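PDB 2AZ4: metallo-beta-lactamase domain-containing protein from Enterococcus faecalis, which is of unknown function but holds two zinc ions in a metallo-beta-lactamase fold and may act as an RNA-binding exonuclease. Local coordinates for residues A[210-215]-A[397-402]; A[202-207]-A[393-398]; A[10-15]-A[22-27]. One frame throughout, in Å; residues are numbered along the deposited sequence.

How the contacts relate
Contact 3 comes first along the chain, a hairpin of strands 7-13 and 22-27 in one seven-stranded mixed sheet. Contact 1 pairs strands 212-216 and 399-403 in the other, and contact 2 packs helices 197-207 and 385-395, which immediately precede those strands. Contacts 1 and 2 share P397 and Q398, their centres about 10 Å apart; the centre of contact 3 lies about 14 and about 22 Å from those of contacts 1 and 2. F11 meets M214 and V401 between the sheets, so the order is sheet, sheet, helices, as in half an alpha-beta-beta-alpha sandwich. The six-stranded parallel sheet lies in sequence between the partners of contacts 1 and 2, consistent with the inserted domain of beta-CASP relatives.

Contact 1: A[210-215]-A[397-402]; sequences TELLMM and PQVLVP
The carbonyl oxygen of V399 is gripped twice: L213 N donates a hydrogen bond to V399 O of 2.9 Å, almost straight (172°) and nearly along the C=O axis, and the CA-H of L212 adds a second, weaker touch to the same oxygen. Two steps on, V401 O is likewise met by M215 N and the CA-H of M214, though M215 N comes from above the carbonyl plane. In between, V401 N reaches back to L213 O over 2.8 Å, again arriving from above the carbonyl plane. This alternation is that of parallel strands, their axes 4.7 Å apart at the closest. Nearer the start of both segments, Q398 N donates to T210 O at 3.1 Å.

L212 and V399 run side by side, and CD1 of L212 lies 3.5 Å from V401 CG2 and 3.7 Å from V399 CG1, a branch set against two valines. On the face of L213, L400 and M215, L213 has CG anti to the backbone N (chi1 179°); its CB rests 3.7 Å from P397 CB, and its CD2 lies alongside L400 CD2 at 3.9 Å.

Strand 182-186 flanks 212-216 on the side away from 399-403 and exchanges backbone bonds with L212 and M214. Helix 385-395 covers M215 and P397, while V9 and F11 of strand 7-13 pack on L212, M214 and V401 from the other sheet.

Contact 2: A[202-207]-A[393-398]; sequences AFCEKA and ALIEPQ
I395, in the last turn of helix 385-395, turns its two branches to different parts of helix 197-207. Its CG1 stands anti to the carbonyl carbon (chi1 -71°), which leaves CG2 anti to the backbone N. CG1 settles between two side chains of the opposite helix, 3.9 Å from C204 CB and 3.8 Å from A207 CB. CG2 points at the backbone and comes to 3.4 Å from A207 O. With chi2 at 161° the branch runs on nearly straight to CD1, whose methyl ends 4.0 Å from F203 CE2.

The ring of F203 and the I395 side chain cross obliquely. F203 carries CG roughly anti to its backbone N (chi1 155°), folding the ring along its own helix so that A207 CB, one turn later, lies 4.0 Å above one ring face, offset toward the rim. F203 and A207 thus form one apolar patch against CD1 of I395. The CB of C204 is directed toward the other helix: it meets L394 CB at 3.8 Å, and C204 SG lies 4.1 Å from L394 CD1. E396 takes positive phi and ends helix 385-395, turning the chain toward strand 399-403. Strand 212-216 lies beneath, where L213 touches both I395 and P397; L176 and T185 of neighbouring strands underlie F203 and A207.

The joint is aliphatic and aromatic carbon with one sulphur, the I395 branches also resting on the carbonyl oxygens of C204 and A207. Here the fit is apolar; directional bonds follow just after, from K208 NZ to L394 O and between the H209 and I395 backbones.

Contact 3: A[10-15]-A[22-27]; sequences TFHSGI and VIEVAY
H12 leaves its strand with CG anti to the carbonyl carbon (chi1 -70°) and runs its ring across the hairpin toward E24. Its CB lies 3.3 Å from V22 O. Further out CD2 comes to 3.6 Å from E24 CB, which sits at the ring edge, in plane. At the tip NE2 donates to E24 OE1 over 2.7 Å, a bond of 165° in the plane of the ring. OE1 receives it on its anti lone pair, away from the other oxygen, and the carboxylate is turned only 20° from the imidazole. T10 CG2 lies over the rim of one ring face, 3.5 Å above the plane.

Beneath this pair the backbones are antiparallel. T10 and E24 form a hydrogen-bonded pair, T10 N to E24 O and E24 N to T10 O, both 2.9 Å long. H12 and S13 then both face V22, a classic beta bulge, closed by V22 N donating to S13 O and a weak bond back from S13 N to V22 O. On the opposite sheet face F11 CD1 rests 3.7 Å from I23 CG1, and both side chains pack on I403 of the other sheet.

E24 has an extended chain that carries its carboxylate out to the imidazole. A water within hydrogen-bonding distance of T10 OG1 also donates to E24 OE1, though it has more acceptors in reach than protons. NE2 carries the proton of the bond to OE1; a carboxylate so close, on buried E24, would probably stabilise positive charge on H12.

Contact 1: A[210-215]-A[397-402]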
# COMPACT_ATOMS: atom_id res chain seq x y z
N THR A 210 4.88 -2.36 24.23
CA THR A 210 4.82 -3.67 23.58
C THR A 210 6.14 -4.42 23.75
O THR A 210 7.21 -3.81 23.72
CB THR A 210 4.42 -3.57 22.07
OG1 THR A 210 4.16 -4.88 21.56
CG2 THR A 210 5.50 -2.92 21.24
N GLU A 211 6.07 -5.73 23.91
CA GLU A 211 7.28 -6.53 24.11
C GLU A 211 8.10 -6.65 22.86
O GLU A 211 9.31 -6.81 22.92
CB GLU A 211 6.93 -7.93 24.57
CG GLU A 211 6.17 -7.95 25.84
CD GLU A 211 5.63 -9.32 26.17
OE1 GLU A 211 4.54 -9.35 26.79
OE2 GLU A 211 6.31 -10.32 25.83
N LEU A 212 7.45 -6.59 21.71
CA LEU A 212 8.16 -6.75 20.47
C LEU A 212 7.48 -5.92 19.38
O LEU A 212 6.36 -6.24 18.96
CB LEU A 212 8.22 -8.23 20.08
CG LEU A 212 9.14 -8.61 18.93
CD1 LEU A 212 10.59 -8.78 19.44
CD2 LEU A 212 8.63 -9.90 18.32
N LEU A 213 8.17 -4.86 18.96
CA LEU A 213 7.69 -3.95 17.93
C LEU A 213 8.35 -4.27 16.60
O LEU A 213 9.53 -3.97 16.40
CB LEU A 213 7.96 -2.50 18.33
CG LEU A 213 7.54 -1.39 17.33
CD1 LEU A 213 6.06 -1.48 17.12
CD2 LEU A 213 7.89 -0.01 17.88
N MET A 214 7.58 -4.86 15.69
CA MET A 214 8.01 -5.16 14.33
C MET A 214 7.64 -3.96 13.44
O MET A 214 6.48 -3.78 13.09
CB MET A 214 7.37 -6.47 13.83
CG MET A 214 7.84 -7.73 14.63
SD MET A 214 6.83 -9.22 14.51
CE MET A 214 5.34 -8.65 15.32
N MET A 215 8.64 -3.15 13.11
CA MET A 215 8.43 -1.82 12.52
C MET A 215 9.16 -1.57 11.21
O MET A 215 10.37 -1.85 11.09
CB MET A 215 8.80 -0.74 13.55
CG MET A 215 8.77 0.71 13.04
SD MET A 215 8.91 1.84 14.45
CE MET A 215 8.84 3.43 13.62
N PRO A 397 9.23 0.58 22.99
CA PRO A 397 9.19 -0.86 22.84
C PRO A 397 10.30 -1.52 23.68
O PRO A 397 11.41 -0.98 23.76
CB PRO A 397 9.45 -1.07 21.35
CG PRO A 397 10.30 0.08 20.96
CD PRO A 397 9.75 1.23 21.77
N GLN A 398 9.99 -2.65 24.30
CA GLN A 398 10.97 -3.39 25.08
C GLN A 398 12.02 -3.95 24.13
O GLN A 398 13.23 -3.90 24.41
CB GLN A 398 10.29 -4.49 25.88
CG GLN A 398 9.32 -3.98 26.94
CD GLN A 398 8.55 -5.09 27.60
OE1 GLN A 398 9.13 -6.06 28.08
NE2 GLN A 398 7.23 -4.98 27.62
N VAL A 399 11.55 -4.49 23.01
CA VAL A 399 12.42 -4.99 21.95
C VAL A 399 11.90 -4.45 20.61
O VAL A 399 10.70 -4.54 20.32
CB VAL A 399 12.45 -6.53 21.88
CG1 VAL A 399 13.45 -6.98 20.83
CG2 VAL A 399 12.79 -7.17 23.26
N LEU A 400 12.81 -3.91 19.82
CA LEU A 400 12.51 -3.37 18.49
C LEU A 400 13.06 -4.30 17.42
O LEU A 400 14.23 -4.71 17.50
CB LEU A 400 13.14 -1.97 18.37
CG LEU A 400 12.76 -0.85 17.38
CD1 LEU A 400 13.92 -0.47 16.50
CD2 LEU A 400 11.44 -1.02 16.58
N VAL A 401 12.23 -4.62 16.42
CA VAL A 401 12.68 -5.40 15.28
C VAL A 401 12.49 -4.60 13.98
O VAL A 401 11.37 -4.55 13.47
CB VAL A 401 11.89 -6.74 15.14
CG1 VAL A 401 12.47 -7.63 14.02
CG2 VAL A 401 11.85 -7.48 16.44
N PRO A 402 13.56 -3.97 13.43
CA PRO A 402 13.37 -3.35 12.12
C PRO A 402 13.06 -4.38 11.04
O PRO A 402 13.67 -5.47 11.00
CB PRO A 402 14.72 -2.68 11.85
CG PRO A 402 15.34 -2.50 13.24
CD PRO A 402 14.92 -3.72 13.95

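Contact 2: A[202-207]-A[393-398]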
# COMPACT_ATOMS: atom_id res chain seq x y z
N ALA A 202 -2.92 7.50 17.97
CA ALA A 202 -3.77 6.59 18.73
C ALA A 202 -3.21 5.17 18.71
O ALA A 202 -3.34 4.44 19.70
CB ALA A 202 -5.19 6.61 18.21
N PHE A 203 -2.58 4.78 17.61
CA PHE A 203 -1.96 3.47 17.50
C PHE A 203 -0.79 3.34 18.48
O PHE A 203 -0.64 2.32 19.14
CB PHE A 203 -1.46 3.23 16.06
CG PHE A 203 -0.34 2.24 15.97
CD1 PHE A 203 -0.57 0.88 16.21
CD2 PHE A 203 0.95 2.66 15.68
CE1 PHE A 203 0.48 -0.05 16.14
CE2 PHE A 203 2.01 1.76 15.63
CZ PHE A 203 1.76 0.39 15.85
N CYS A 204 0.06 4.36 18.52
CA CYS A 204 1.23 4.36 19.41
C CYS A 204 0.81 4.21 20.88
O CYS A 204 1.45 3.47 21.65
CB CYS A 204 2.01 5.66 19.23
SG CYS A 204 2.93 5.80 17.69
N GLU A 205 -0.28 4.87 21.26
CA GLU A 205 -0.85 4.75 22.61
C GLU A 205 -1.35 3.34 22.93
O GLU A 205 -1.21 2.86 24.06
CB GLU A 205 -1.99 5.75 22.80
CG GLU A 205 -2.69 5.68 24.17
CD GLU A 205 -1.70 5.84 25.34
OE1 GLU A 205 -1.22 6.99 25.54
OE2 GLU A 205 -1.39 4.83 26.04
N LYS A 206 -1.97 2.70 21.95
CA LYS A 206 -2.40 1.31 22.11
C LYS A 206 -1.18 0.38 22.15
O LYS A 206 -1.21 -0.66 22.81
CB LYS A 206 -3.32 0.92 20.96
CG LYS A 206 -4.71 1.51 21.04
CD LYS A 206 -5.62 0.87 19.96
CE LYS A 206 -7.09 1.05 20.28
NZ LYS A 206 -7.63 -0.02 21.18
N ALA A 207 -0.12 0.77 21.45
CA ALA A 207 1.06 -0.07 21.31
C ALA A 207 2.06 0.13 22.47
O ALA A 207 3.04 -0.60 22.58
CB ALA A 207 1.76 0.17 19.98
N ALA A 393 9.71 6.53 20.21
CA ALA A 393 9.62 7.29 21.47
C ALA A 393 8.23 7.22 22.11
O ALA A 393 8.13 6.99 23.32
CB ALA A 393 10.07 8.75 21.26
N LEU A 394 7.17 7.37 21.32
CA LEU A 394 5.81 7.26 21.86
C LEU A 394 5.46 5.87 22.38
O LEU A 394 4.77 5.75 23.39
CB LEU A 394 4.75 7.75 20.86
CG LEU A 394 4.68 9.25 20.57
CD1 LEU A 394 4.04 9.46 19.20
CD2 LEU A 394 3.91 9.97 21.65
N ILE A 395 5.96 4.84 21.72
CA ILE A 395 5.63 3.46 22.10
C ILE A 395 6.52 2.91 23.23
O ILE A 395 6.03 2.22 24.12
CB ILE A 395 5.71 2.51 20.87
CG1 ILE A 395 4.55 2.79 19.90
CG2 ILE A 395 5.75 1.05 21.29
CD1 ILE A 395 4.80 2.25 18.49
N GLU A 396 7.82 3.22 23.18
CA GLU A 396 8.83 2.71 24.14
C GLU A 396 8.82 1.18 24.13
O GLU A 396 8.42 0.54 25.12
CB GLU A 396 8.64 3.30 25.56
CG GLU A 396 8.55 4.84 25.65
CD GLU A 396 8.53 5.34 27.10
OE1 GLU A 396 9.46 4.98 27.85
OE2 GLU A 396 7.58 6.08 27.52
N PRO A 397 9.23 0.58 22.99
CA PRO A 397 9.19 -0.86 22.84
C PRO A 397 10.30 -1.52 23.68
O PRO A 397 11.41 -0.98 23.76
CB PRO A 397 9.45 -1.07 21.35
CG PRO A 397 10.30 0.08 20.96
CD PRO A 397 9.75 1.23 21.77
N GLN A 398 9.99 -2.65 24.30
CA GLN A 398 10.97 -3.39 25.08
C GLN A 398 12.02 -3.95 24.13
O GLN A 398 13.23 -3.90 24.41
CB GLN A 398 10.29 -4.49 25.88
CG GLN A 398 9.32 -3.98 26.94
CD GLN A 398 8.55 -5.09 27.60
OE1 GLN A 398 9.13 -6.06 28.08
NE2 GLN A 398 7.23 -4.98 27.62

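Contact 3: A[10-15]-A[22-27]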
# COMPACT_ATOMS: atom_id res chain seq x y z
N THR A 10 8.28 -16.08 13.53
CA THR A 10 9.17 -16.52 12.46
C THR A 10 9.13 -15.53 11.34
O THR A 10 8.05 -15.18 10.85
CB THR A 10 8.76 -17.87 11.84
OG1 THR A 10 8.57 -18.85 12.85
CG2 THR A 10 9.85 -18.37 10.88
N PHE A 11 10.31 -15.10 10.90
CA PHE A 11 10.46 -14.15 9.80
C PHE A 11 10.72 -14.89 8.50
O PHE A 11 11.86 -15.04 8.05
CB PHE A 11 11.54 -13.11 10.13
CG PHE A 11 11.21 -12.30 11.35
CD1 PHE A 11 10.54 -11.07 11.23
CD2 PHE A 11 11.50 -12.80 12.63
CE1 PHE A 11 10.18 -10.34 12.36
CE2 PHE A 11 11.15 -12.07 13.78
CZ PHE A 11 10.48 -10.84 13.64
N HIS A 12 9.62 -15.37 7.92
CA HIS A 12 9.68 -16.20 6.72
C HIS A 12 10.23 -15.50 5.50
O HIS A 12 10.92 -16.12 4.71
CB HIS A 12 8.27 -16.76 6.41
CG HIS A 12 7.80 -17.79 7.39
ND1 HIS A 12 8.38 -19.03 7.50
CD2 HIS A 12 6.78 -17.77 8.29
CE1 HIS A 12 7.75 -19.74 8.43
NE2 HIS A 12 6.79 -18.98 8.94
N SER A 13 9.92 -14.20 5.34
CA SER A 13 10.15 -13.53 4.07
C SER A 13 10.18 -12.02 4.23
O SER A 13 9.66 -11.48 5.19
CB SER A 13 9.01 -13.90 3.11
OG SER A 13 9.25 -13.48 1.79
N GLY A 14 10.77 -11.33 3.27
CA GLY A 14 10.72 -9.86 3.29
C GLY A 14 11.86 -9.17 4.00
O GLY A 14 11.81 -7.95 4.21
N ILE A 15 12.90 -9.92 4.34
CA ILE A 15 14.05 -9.39 5.09
C ILE A 15 15.12 -8.77 4.18
O ILE A 15 15.62 -9.41 3.26
CB ILE A 15 14.71 -10.47 5.98
CG1 ILE A 15 13.72 -11.07 6.98
CG2 ILE A 15 16.03 -9.92 6.67
CD1 ILE A 15 13.20 -10.12 8.06
N VAL A 22 6.48 -11.58 5.32
CA VAL A 22 5.57 -12.61 5.76
C VAL A 22 6.13 -13.09 7.09
O VAL A 22 7.22 -13.67 7.16
CB VAL A 22 5.45 -13.79 4.76
CG1 VAL A 22 4.50 -14.85 5.29
CG2 VAL A 22 5.01 -13.31 3.35
N ILE A 23 5.38 -12.81 8.15
CA ILE A 23 5.76 -13.19 9.48
C ILE A 23 4.68 -14.10 10.00
O ILE A 23 3.49 -13.88 9.72
CB ILE A 23 5.94 -11.92 10.38
CG1 ILE A 23 7.13 -11.09 9.86
CG2 ILE A 23 6.05 -12.28 11.83
CD1 ILE A 23 7.14 -9.64 10.37
N GLU A 24 5.11 -15.11 10.74
CA GLU A 24 4.24 -16.03 11.45
C GLU A 24 4.35 -15.82 12.94
O GLU A 24 5.45 -15.66 13.49
CB GLU A 24 4.60 -17.47 11.12
CG GLU A 24 3.75 -18.49 11.85
CD GLU A 24 4.15 -19.92 11.55
OE1 GLU A 24 5.10 -20.12 10.77
OE2 GLU A 24 3.53 -20.85 12.10
N VAL A 25 3.20 -15.84 13.60
CA VAL A 25 3.13 -15.85 15.05
C VAL A 25 2.35 -17.09 15.41
O VAL A 25 1.22 -17.27 14.96
CB VAL A 25 2.47 -14.58 15.65
CG1 VAL A 25 2.42 -14.69 17.18
CG2 VAL A 25 3.26 -13.33 15.26
N ALA A 26 2.98 -17.97 16.20
CA ALA A 26 2.38 -19.25 16.59
C ALA A 26 2.35 -19.46 18.10
O ALA A 26 3.30 -19.12 18.81
CB ALA A 26 3.11 -20.39 15.93
N TYR A 27 1.24 -20.05 18.55
CA TYR A 27 0.99 -20.36 19.95
C TYR A 27 0.03 -21.55 20.02
O TYR A 27 -1.09 -21.48 19.50
CB TYR A 27 0.34 -19.18 20.68
CG TYR A 27 0.13 -19.44 22.16
CD1 TYR A 27 1.20 -19.38 23.05
CD2 TYR A 27 -1.13 -19.76 22.66
CE1 TYR A 27 1.03 -19.62 24.41
CE2 TYR A 27 -1.32 -20.02 24.02
CZ TYR A 27 -0.22 -19.94 24.89
OH TYR A 27 -0.40 -20.16 26.24
O HOH W 1 6.36 -18.80 14.18
O HOH W 2 7.59 -21.36 11.70